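Local coordinates for Thiol:disulfide interchange protein DsbC (PDB 1T3B) that probably acts as a homodimeric periplasmic disulfide isomerase of the thioredoxin family, passing its disulfide to other proteins and reshuffling theirs, at residues Leu71-Glu77 with Lys169-Leu173; Glu77-Ala83 with Gly115-Leu121; Gln135-Ile139 with Leu157-Val161. One frame throughout, in Å; residues are numbered along the deposited sequence.

Contact 1 (Leu71-Glu77 with Lys169-Leu173); sequences LNSYKDE and KHYEL
The phenol ring of Tyr74 meets Leu173 at its edge, where CD2 of the leucine lies near the ring plane, 3.6 Å from Tyr74 CE2. Over one face of the same ring, offset toward the rim, sits the hydroxyl of Ser73. Lys169 and His170 both reach it obliquely. The His170 imidazole is inclined at 47° to the phenol, too tilted for either a stack or an edge-to-face pair; its own edge takes the CB of Glu77, in plane, 3.6 Å from His170 NE2.

The aliphatic part of Lys169 runs along the hydroxyl end of Tyr74, with CG and CD both close to OH. A bend at chi3 (63°) then carries the ammonium group to Glu77, making a salt bridge of 3.2 Å from Lys169 NZ to Glu77 OE2 on the syn side of the carboxylate. The other oxygen turns to the histidine: His170 NE2 gives a weak, bent hydrogen bond to Glu77 OE1 (3.2 Å, 128° at the hydrogen), the carboxylate and imidazole planes nearly parallel. One carboxylate thus serves two consecutive helix residues, and the lysine would be expected to stabilise its negative charge. One helical turn on from Lys169, Leu173 CD2 also packs on Leu71, 3.7 Å from Leu71 CB, the two side chains crossing at about a right angle.

A type I turn, Asn72 to Lys75, redirects the chain as helix 63-72 ends, and that places Tyr74 and Glu77 against helix 166-177. The far nitrogen of His170, ND1, is hydrogen-bonded to Ala122 N, and its ring meets Trp140. Leu71 also touches Arg119 and Leu121, so the contact seats the end of helix 63-72 and the middle of helix 166-177 beside strand 116-122 of the thioredoxin-like domain.

Contact 2 (Glu77-Ala83 with Gly115-Leu121); sequences EMIVYPA and GITVRYL
Met78 sends CG away from its carbonyl carbon (chi1 -69°) and stays extended to the sulfur, while Arg119 bends at chi3 (-54°); together these torsions lay the sulfur over one face of the guanidinium, offset toward its rim, with Met78 SD 3.6 Å from Arg119 NE. The setting is the margin of the thioredoxin-like sheet: strand 79-81, outermost within this chain, runs antiparallel to strand 116-122.

Ile79 and Tyr120 form a hydrogen-bonded pair with unequal bonds. Ile79 N reaches Tyr120 O at 3.0 Å in the carbonyl plane, on a lone pair, whereas Tyr120 N comes to Ile79 O at 3.3 Å from above the plane of the Ile79 carbonyl, off its lone pairs. Tyr81 N closes the next rung on Val118 O at 3.0 Å, almost in line with the carbonyl. Between them Val80 and Arg119 are a non-hydrogen-bonded pair, and Val80 CG1 leans on the methyl of Thr117.

On the face of Ile79, Tyr81, Val118 and Tyr120, helices 108-113 and 145-153 pack down, and Tyr81 OH is hydrogen-bonded to Asn150 OD1 and His105 NE2. The Tyr120 side chain lies near the redox-active Cys98-Cys101 pair without touching it. Helix 63-72 covers the other face, its Leu71 against Met78, and Met78 CG is 3.6 Å from Leu121 CD2; Arg119 NH2 is held by Asn72 and Thr91. Beyond the strand, Ala83 N adds a weak bond to Thr117 OG1, whose stronger partner is Glu86. The two tyrosine rings touch rim to rim, planes at 78°, with Tyr81 CE2 only 3.2 Å from Tyr120 CE2.

Contact 3 (Gln135-Ile139 with Leu157-Val161); sequences QMEAI and LPKEV
Ala138 and Val161 bring their CA atoms within 5.4 Å of each other where the irregular segment 157-161 passes along the flank of helix 131-141, with no hydrogen bond between the two. Gln135 and Leu157 meet closely. The glutamine leaves the helix with CG anti to its carbonyl carbon (chi1 -53°) and extends outward, then crosses the leucine at about a right angle. Leu157 CD1 comes in at the end of the amide, tilted out of its plane and equidistant from the two polar atoms, at 3.2 Å from both Gln135 OE1 and Gln135 NE2. Leu157 CB lies over the amide face, above the same nitrogen, 3.4 Å from Gln135 NE2, so a methyl and a methylene press on a polar group here.

Pro158 sets its CG and CD against the helix: CG is 4.0 Å from Ala138 CB and about as far from Gln135 CB, while CD reaches Ile139 CG1 at 4.2 Å. Glu160 doubles back through a bend at chi2 (73°), which sets its OE1 3.6 Å from the methyl of Ala138. Val161 lays CG2 against the backbone of Gln135, 3.5 Å from its N.

On the neighbouring sides, Ile139 packs on Ala148, Leu149 and Ala152 of helix 145-153, and Glu137 OE2 accepts a hydrogen bond from Ile166 N at the start of helix 166-177. A small helical subdomain of this kind, inserted between strand 116-122 and helix 166-177 of the thioredoxin fold, is characteristic of DsbA- and DsbC-type domains.

Contact 2 is the buried one, a backbone ladder in which most touching residues are buried; contacts 1 and 3 are partly buried, and in contact 3 the loop side is largely exposed. Contacts 1 and 2 share Glu77 and touch directly: Leu71 O lies 3.3 Å from Met78 CE, and Leu121 CD2 packs against His170. Together they fix the chain leaving helix 63-72 to helix 166-177 and then to the sheet. Contact 3 meets contact 2 through Ile79 and Ile139 but stays about 7 Å from contact 1 at the nearest atoms. Charge pairing marks contact 1, main-chain hydrogen bonding contact 2, and van der Waals packing contact 3.

Contact 1 (Leu71-Glu77 with Lys169-Leu173)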
loop_
_atom_site.group_PDB
_atom_site.type_symbol
_atom_site.label_atom_id
_atom_site.label_comp_id
_atom_site.label_asym_id
_atom_site.label_seq_id
_atom_site.Cartn_x
_atom_site.Cartn_y
_atom_site.Cartn_z
ATOM N N LEU A 71 -15.962 13.886 -7.939
ATOM C CA LEU A 71 -16.279 13.982 -9.359
ATOM C C LEU A 71 -17.594 14.733 -9.555
ATOM O O LEU A 71 -17.617 15.832 -10.107
ATOM C CB LEU A 71 -16.367 12.579 -9.963
ATOM C CG LEU A 71 -16.845 12.442 -11.401
ATOM C CD1 LEU A 71 -16.175 11.258 -12.070
ATOM C CD2 LEU A 71 -18.326 12.265 -11.404
ATOM N N ASN A 72 -18.690 14.147 -9.094
ATOM C CA ASN A 72 -19.983 14.786 -9.216
ATOM C C ASN A 72 -19.894 16.262 -8.889
ATOM O O ASN A 72 -20.496 17.090 -9.556
ATOM C CB ASN A 72 -20.985 14.123 -8.285
ATOM C CG ASN A 72 -21.571 12.886 -8.881
ATOM O OD1 ASN A 72 -21.428 12.657 -10.073
ATOM N ND2 ASN A 72 -22.254 12.085 -8.073
ATOM N N SER A 73 -19.122 16.599 -7.871
ATOM C CA SER A 73 -18.996 17.996 -7.483
ATOM C C SER A 73 -18.503 18.897 -8.618
ATOM O O SER A 73 -18.378 20.098 -8.436
ATOM C CB SER A 73 -18.044 18.126 -6.293
ATOM O OG SER A 73 -16.702 18.246 -6.727
ATOM N N TYR A 74 -18.225 18.316 -9.781
ATOM C CA TYR A 74 -17.720 19.070 -10.932
ATOM C C TYR A 74 -18.774 19.233 -12.010
ATOM O O TYR A 74 -18.536 19.848 -13.045
ATOM C CB TYR A 74 -16.487 18.373 -11.526
ATOM C CG TYR A 74 -15.277 18.401 -10.621
ATOM C CD1 TYR A 74 -15.047 19.483 -9.774
ATOM C CD2 TYR A 74 -14.341 17.376 -10.642
ATOM C CE1 TYR A 74 -13.912 19.547 -8.970
ATOM C CE2 TYR A 74 -13.196 17.429 -9.839
ATOM C CZ TYR A 74 -12.987 18.519 -9.004
ATOM O OH TYR A 74 -11.853 18.586 -8.217
ATOM N N LYS A 75 -19.934 18.652 -11.745
ATOM C CA LYS A 75 -21.084 18.694 -12.629
ATOM C C LYS A 75 -21.149 19.908 -13.575
ATOM O O LYS A 75 -21.330 19.743 -14.776
ATOM C CB LYS A 75 -22.345 18.608 -11.757
ATOM C CG LYS A 75 -23.667 18.907 -12.439
ATOM C CD LYS A 75 -24.812 18.885 -11.418
ATOM C CE LYS A 75 -26.100 19.437 -12.021
ATOM N NZ LYS A 75 -27.217 19.430 -11.042
ATOM N N ASP A 76 -20.985 21.116 -13.042
ATOM C CA ASP A 76 -21.059 22.333 -13.862
ATOM C C ASP A 76 -19.834 22.633 -14.718
ATOM O O ASP A 76 -19.672 23.752 -15.206
ATOM C CB ASP A 76 -21.346 23.555 -12.979
ATOM C CG ASP A 76 -22.642 23.422 -12.201
ATOM O OD1 ASP A 76 -23.625 22.891 -12.764
ATOM O OD2 ASP A 76 -22.682 23.857 -11.033
ATOM N N GLU A 77 -18.970 21.639 -14.889
ATOM C CA GLU A 77 -17.754 21.787 -15.682
ATOM C C GLU A 77 -17.771 20.722 -16.758
ATOM O O GLU A 77 -17.024 20.772 -17.738
ATOM C CB GLU A 77 -16.527 21.631 -14.786
ATOM C CG GLU A 77 -16.263 22.856 -13.939
ATOM C CD GLU A 77 -15.183 22.649 -12.904
ATOM O OE1 GLU A 77 -14.132 22.080 -13.241
ATOM O OE2 GLU A 77 -15.383 23.071 -11.748
ATOM N N LYS A 169 -7.583 20.016 -13.263
ATOM C CA LYS A 169 -8.336 19.475 -12.142
ATOM C C LYS A 169 -9.042 18.186 -12.561
ATOM O O LYS A 169 -9.128 17.240 -11.788
ATOM C CB LYS A 169 -9.346 20.502 -11.623
ATOM C CG LYS A 169 -10.198 20.007 -10.457
ATOM C CD LYS A 169 -10.956 21.147 -9.799
ATOM C CE LYS A 169 -11.953 21.803 -10.747
ATOM N NZ LYS A 169 -12.569 23.022 -10.135
ATOM N N HIS A 170 -9.534 18.146 -13.793
ATOM C CA HIS A 170 -10.208 16.954 -14.301
ATOM C C HIS A 170 -9.204 15.829 -14.483
ATOM O O HIS A 170 -9.501 14.663 -14.247
ATOM C CB HIS A 170 -10.879 17.246 -15.646
ATOM C CG HIS A 170 -12.072 18.143 -15.544
ATOM N ND1 HIS A 170 -12.755 18.604 -16.649
ATOM C CD2 HIS A 170 -12.719 18.645 -14.466
ATOM C CE1 HIS A 170 -13.770 19.349 -16.256
ATOM N NE2 HIS A 170 -13.773 19.390 -14.935
ATOM N N TYR A 171 -8.010 16.192 -14.916
ATOM C CA TYR A 171 -6.950 15.227 -15.131
ATOM C C TYR A 171 -6.582 14.523 -13.828
ATOM O O TYR A 171 -6.654 13.307 -13.711
ATOM C CB TYR A 171 -5.736 15.950 -15.670
ATOM C CG TYR A 171 -4.629 15.028 -16.051
ATOM C CD1 TYR A 171 -4.545 14.514 -17.337
ATOM C CD2 TYR A 171 -3.654 14.666 -15.127
ATOM C CE1 TYR A 171 -3.510 13.663 -17.697
ATOM C CE2 TYR A 171 -2.617 13.818 -15.472
ATOM C CZ TYR A 171 -2.548 13.318 -16.758
ATOM O OH TYR A 171 -1.521 12.475 -17.109
ATOM N N GLU A 172 -6.177 15.313 -12.850
ATOM C CA GLU A 172 -5.797 14.795 -11.555
ATOM C C GLU A 172 -6.873 13.919 -10.927
ATOM O O GLU A 172 -6.555 12.930 -10.281
ATOM C CB GLU A 172 -5.431 15.967 -10.649
ATOM C CG GLU A 172 -4.372 16.863 -11.277
ATOM C CD GLU A 172 -4.105 18.107 -10.469
ATOM O OE1 GLU A 172 -5.078 18.701 -9.959
ATOM O OE2 GLU A 172 -2.925 18.504 -10.355
ATOM N N LEU A 173 -8.143 14.265 -11.113
ATOM C CA LEU A 173 -9.234 13.456 -10.560
ATOM C C LEU A 173 -9.317 12.132 -11.288
ATOM O O LEU A 173 -9.756 11.131 -10.725
ATOM C CB LEU A 173 -10.589 14.167 -10.689
ATOM C CG LEU A 173 -11.847 13.300 -10.494
ATOM C CD1 LEU A 173 -12.000 12.932 -9.029
ATOM C CD2 LEU A 173 -13.088 14.040 -10.971
#

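Contact 2 (Glu77-Ala83 with Gly115-Leu121)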
loop_
_atom_site.group_PDB
_atom_site.type_symbol
_atom_site.label_atom_id
_atom_site.label_comp_id
_atom_site.label_asym_id
_atom_site.label_seq_id
_atom_site.Cartn_x
_atom_site.Cartn_y
_atom_site.Cartn_z
ATOM N N GLU A 77 -18.970 21.639 -14.889
ATOM C CA GLU A 77 -17.754 21.787 -15.682
ATOM C C GLU A 77 -17.771 20.722 -16.758
ATOM O O GLU A 77 -17.024 20.772 -17.738
ATOM C CB GLU A 77 -16.527 21.631 -14.786
ATOM C CG GLU A 77 -16.263 22.856 -13.939
ATOM C CD GLU A 77 -15.183 22.649 -12.904
ATOM O OE1 GLU A 77 -14.132 22.080 -13.241
ATOM O OE2 GLU A 77 -15.383 23.071 -11.748
ATOM N N MET A 78 -18.661 19.761 -16.550
ATOM C CA MET A 78 -18.844 18.657 -17.465
ATOM C C MET A 78 -19.604 19.131 -18.683
ATOM O O MET A 78 -20.456 20.002 -18.579
ATOM C CB MET A 78 -19.619 17.540 -16.768
ATOM C CG MET A 78 -18.820 16.872 -15.672
ATOM S SD MET A 78 -19.814 15.821 -14.616
ATOM C CE MET A 78 -18.898 15.949 -13.131
ATOM N N ILE A 79 -19.275 18.567 -19.839
ATOM C CA ILE A 79 -19.948 18.914 -21.074
ATOM C C ILE A 79 -20.999 17.832 -21.297
ATOM O O ILE A 79 -20.716 16.793 -21.864
ATOM C CB ILE A 79 -18.949 18.974 -22.230
ATOM C CG1 ILE A 79 -17.843 19.979 -21.880
ATOM C CG2 ILE A 79 -19.672 19.372 -23.507
ATOM C CD1 ILE A 79 -16.959 20.401 -23.035
ATOM N N VAL A 80 -22.218 18.099 -20.836
ATOM C CA VAL A 80 -23.322 17.146 -20.899
ATOM C C VAL A 80 -24.106 17.010 -22.199
ATOM O O VAL A 80 -24.331 17.977 -22.911
ATOM C CB VAL A 80 -24.340 17.439 -19.776
ATOM C CG1 VAL A 80 -25.245 16.247 -19.555
ATOM C CG2 VAL A 80 -23.616 17.813 -18.514
ATOM N N TYR A 81 -24.536 15.784 -22.465
ATOM C CA TYR A 81 -25.326 15.427 -23.629
ATOM C C TYR A 81 -26.463 14.550 -23.092
ATOM O O TYR A 81 -26.466 13.343 -23.313
ATOM C CB TYR A 81 -24.481 14.609 -24.614
ATOM C CG TYR A 81 -23.411 15.390 -25.329
ATOM C CD1 TYR A 81 -23.670 16.002 -26.545
ATOM C CD2 TYR A 81 -22.144 15.532 -24.784
ATOM C CE1 TYR A 81 -22.699 16.734 -27.199
ATOM C CE2 TYR A 81 -21.168 16.263 -25.431
ATOM C CZ TYR A 81 -21.451 16.862 -26.639
ATOM O OH TYR A 81 -20.485 17.592 -27.291
ATOM N N PRO A 82 -27.450 15.149 -22.398
ATOM C CA PRO A 82 -28.604 14.457 -21.806
ATOM C C PRO A 82 -29.365 13.581 -22.788
ATOM O O PRO A 82 -29.240 13.748 -23.996
ATOM C CB PRO A 82 -29.473 15.602 -21.294
ATOM C CG PRO A 82 -28.513 16.756 -21.144
ATOM C CD PRO A 82 -27.656 16.606 -22.357
ATOM N N ALA A 83 -30.162 12.654 -22.271
ATOM C CA ALA A 83 -30.946 11.775 -23.132
ATOM C C ALA A 83 -32.428 12.036 -22.903
ATOM O O ALA A 83 -32.812 12.397 -21.787
ATOM C CB ALA A 83 -30.624 10.324 -22.830
ATOM N N GLY A 115 -31.034 5.705 -23.258
ATOM C CA GLY A 115 -31.305 6.268 -21.949
ATOM C C GLY A 115 -30.056 6.534 -21.135
ATOM O O GLY A 115 -30.091 6.474 -19.904
ATOM N N ILE A 116 -28.948 6.825 -21.810
ATOM C CA ILE A 116 -27.697 7.095 -21.107
ATOM C C ILE A 116 -27.194 8.508 -21.371
ATOM O O ILE A 116 -26.888 8.867 -22.497
ATOM C CB ILE A 116 -26.583 6.098 -21.517
ATOM C CG1 ILE A 116 -27.080 4.658 -21.393
ATOM C CG2 ILE A 116 -25.365 6.284 -20.621
ATOM C CD1 ILE A 116 -26.040 3.609 -21.728
ATOM N N THR A 117 -27.118 9.296 -20.311
ATOM C CA THR A 117 -26.636 10.670 -20.371
ATOM C C THR A 117 -25.111 10.669 -20.298
ATOM O O THR A 117 -24.538 10.224 -19.299
ATOM C CB THR A 117 -27.164 11.484 -19.178
ATOM O OG1 THR A 117 -28.541 11.805 -19.394
ATOM C CG2 THR A 117 -26.359 12.752 -18.991
ATOM N N VAL A 118 -24.453 11.172 -21.339
ATOM C CA VAL A 118 -22.995 11.208 -21.356
ATOM C C VAL A 118 -22.478 12.552 -20.844
ATOM O O VAL A 118 -22.861 13.599 -21.336
ATOM C CB VAL A 118 -22.459 10.940 -22.777
ATOM C CG1 VAL A 118 -20.946 10.979 -22.781
ATOM C CG2 VAL A 118 -22.946 9.585 -23.265
ATOM N N ARG A 119 -21.609 12.515 -19.841
ATOM C CA ARG A 119 -21.052 13.730 -19.257
ATOM C C ARG A 119 -19.532 13.709 -19.387
ATOM O O ARG A 119 -18.871 12.858 -18.809
ATOM C CB ARG A 119 -21.446 13.822 -17.781
ATOM C CG ARG A 119 -22.849 13.302 -17.487
ATOM C CD ARG A 119 -23.327 13.700 -16.098
ATOM N NE ARG A 119 -22.376 13.309 -15.066
ATOM C CZ ARG A 119 -22.550 13.510 -13.765
ATOM N NH1 ARG A 119 -23.650 14.106 -13.324
ATOM N NH2 ARG A 119 -21.621 13.114 -12.907
ATOM N N TYR A 120 -18.975 14.645 -20.143
ATOM C CA TYR A 120 -17.539 14.671 -20.345
ATOM C C TYR A 120 -16.728 15.502 -19.376
ATOM O O TYR A 120 -17.090 16.618 -19.010
ATOM C CB TYR A 120 -17.168 15.163 -21.749
ATOM C CG TYR A 120 -17.601 14.308 -22.912
ATOM C CD1 TYR A 120 -17.161 12.993 -23.064
ATOM C CD2 TYR A 120 -18.425 14.837 -23.890
ATOM C CE1 TYR A 120 -17.539 12.234 -24.175
ATOM C CE2 TYR A 120 -18.802 14.089 -24.991
ATOM C CZ TYR A 120 -18.364 12.801 -25.129
ATOM O OH TYR A 120 -18.788 12.103 -26.227
ATOM N N LEU A 121 -15.597 14.920 -19.005
ATOM C CA LEU A 121 -14.597 15.520 -18.152
ATOM C C LEU A 121 -13.390 15.441 -19.071
ATOM O O LEU A 121 -13.334 14.580 -19.940
ATOM C CB LEU A 121 -14.372 14.670 -16.907
ATOM C CG LEU A 121 -15.377 14.926 -15.796
ATOM C CD1 LEU A 121 -15.136 14.009 -14.646
ATOM C CD2 LEU A 121 -15.237 16.362 -15.347
#

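Contact 3 (Gln135-Ile139 with Leu157-Val161)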
loop_
_atom_site.group_PDB
_atom_site.type_symbol
_atom_site.label_atom_id
_atom_site.label_comp_id
_atom_site.label_asym_id
_atom_site.label_seq_id
_atom_site.Cartn_x
_atom_site.Cartn_y
_atom_site.Cartn_z
ATOM N N GLN A 135 -6.033 23.628 -26.009
ATOM C CA GLN A 135 -7.261 23.704 -26.788
ATOM C C GLN A 135 -8.433 23.180 -25.976
ATOM O O GLN A 135 -9.544 23.699 -26.057
ATOM C CB GLN A 135 -7.120 22.890 -28.067
ATOM C CG GLN A 135 -5.906 23.266 -28.869
ATOM C CD GLN A 135 -5.750 22.407 -30.084
ATOM O OE1 GLN A 135 -5.721 21.188 -29.986
ATOM N NE2 GLN A 135 -5.650 23.035 -31.243
ATOM N N MET A 136 -8.180 22.150 -25.182
ATOM C CA MET A 136 -9.231 21.576 -24.368
ATOM C C MET A 136 -9.634 22.494 -23.243
ATOM O O MET A 136 -10.773 22.473 -22.800
ATOM C CB MET A 136 -8.798 20.222 -23.821
ATOM C CG MET A 136 -8.902 19.122 -24.868
ATOM S SD MET A 136 -8.472 17.508 -24.279
ATOM C CE MET A 136 -6.833 17.442 -24.846
ATOM N N GLU A 137 -8.700 23.302 -22.765
ATOM C CA GLU A 137 -9.030 24.237 -21.702
ATOM C C GLU A 137 -10.004 25.220 -22.332
ATOM O O GLU A 137 -11.050 25.539 -21.774
ATOM C CB GLU A 137 -7.781 24.967 -21.228
ATOM C CG GLU A 137 -7.521 24.837 -19.749
ATOM C CD GLU A 137 -8.564 25.527 -18.909
ATOM O OE1 GLU A 137 -8.886 26.685 -19.227
ATOM O OE2 GLU A 137 -9.050 24.930 -17.924
ATOM N N ALA A 138 -9.651 25.676 -23.525
ATOM C CA ALA A 138 -10.481 26.608 -24.250
ATOM C C ALA A 138 -11.864 26.008 -24.408
ATOM O O ALA A 138 -12.862 26.645 -24.083
ATOM C CB ALA A 138 -9.880 26.891 -25.608
ATOM N N ILE A 139 -11.924 24.777 -24.895
ATOM C CA ILE A 139 -13.200 24.115 -25.114
ATOM C C ILE A 139 -14.052 23.957 -23.872
ATOM O O ILE A 139 -15.244 24.213 -23.910
ATOM C CB ILE A 139 -13.010 22.708 -25.723
ATOM C CG1 ILE A 139 -12.371 22.813 -27.100
ATOM C CG2 ILE A 139 -14.341 22.008 -25.837
ATOM C CD1 ILE A 139 -11.969 21.474 -27.677
ATOM N N LEU A 157 -10.482 22.965 -34.389
ATOM C CA LEU A 157 -9.962 23.296 -33.072
ATOM C C LEU A 157 -9.958 24.800 -32.884
ATOM O O LEU A 157 -9.923 25.543 -33.853
ATOM C CB LEU A 157 -8.553 22.744 -32.904
ATOM C CG LEU A 157 -8.562 21.224 -32.778
ATOM C CD1 LEU A 157 -7.142 20.700 -32.795
ATOM C CD2 LEU A 157 -9.250 20.826 -31.483
ATOM N N PRO A 158 -10.027 25.275 -31.632
ATOM C CA PRO A 158 -10.019 26.718 -31.391
ATOM C C PRO A 158 -8.673 27.318 -31.756
ATOM O O PRO A 158 -7.631 26.740 -31.444
ATOM C CB PRO A 158 -10.325 26.823 -29.897
ATOM C CG PRO A 158 -9.844 25.530 -29.353
ATOM C CD PRO A 158 -10.310 24.548 -30.387
ATOM N N LYS A 159 -8.699 28.466 -32.427
ATOM C CA LYS A 159 -7.480 29.143 -32.835
ATOM C C LYS A 159 -6.765 29.689 -31.610
ATOM O O LYS A 159 -5.590 29.402 -31.387
ATOM C CB LYS A 159 -7.806 30.277 -33.798
ATOM N N GLU A 160 -7.468 30.485 -30.813
ATOM C CA GLU A 160 -6.858 31.037 -29.613
ATOM C C GLU A 160 -6.651 29.875 -28.651
ATOM O O GLU A 160 -6.759 28.722 -29.063
ATOM C CB GLU A 160 -7.755 32.129 -29.018
ATOM C CG GLU A 160 -9.223 31.771 -28.895
ATOM C CD GLU A 160 -9.503 30.771 -27.785
ATOM O OE1 GLU A 160 -9.048 29.611 -27.892
ATOM O OE2 GLU A 160 -10.186 31.144 -26.802
ATOM N N VAL A 161 -6.369 30.143 -27.382
ATOM C CA VAL A 161 -6.150 29.041 -26.460
ATOM C C VAL A 161 -5.883 29.536 -25.061
ATOM O O VAL A 161 -5.319 30.611 -24.882
ATOM C CB VAL A 161 -4.955 28.174 -26.927
ATOM C CG1 VAL A 161 -3.942 28.005 -25.806
ATOM C CG2 VAL A 161 -5.449 26.832 -27.410
#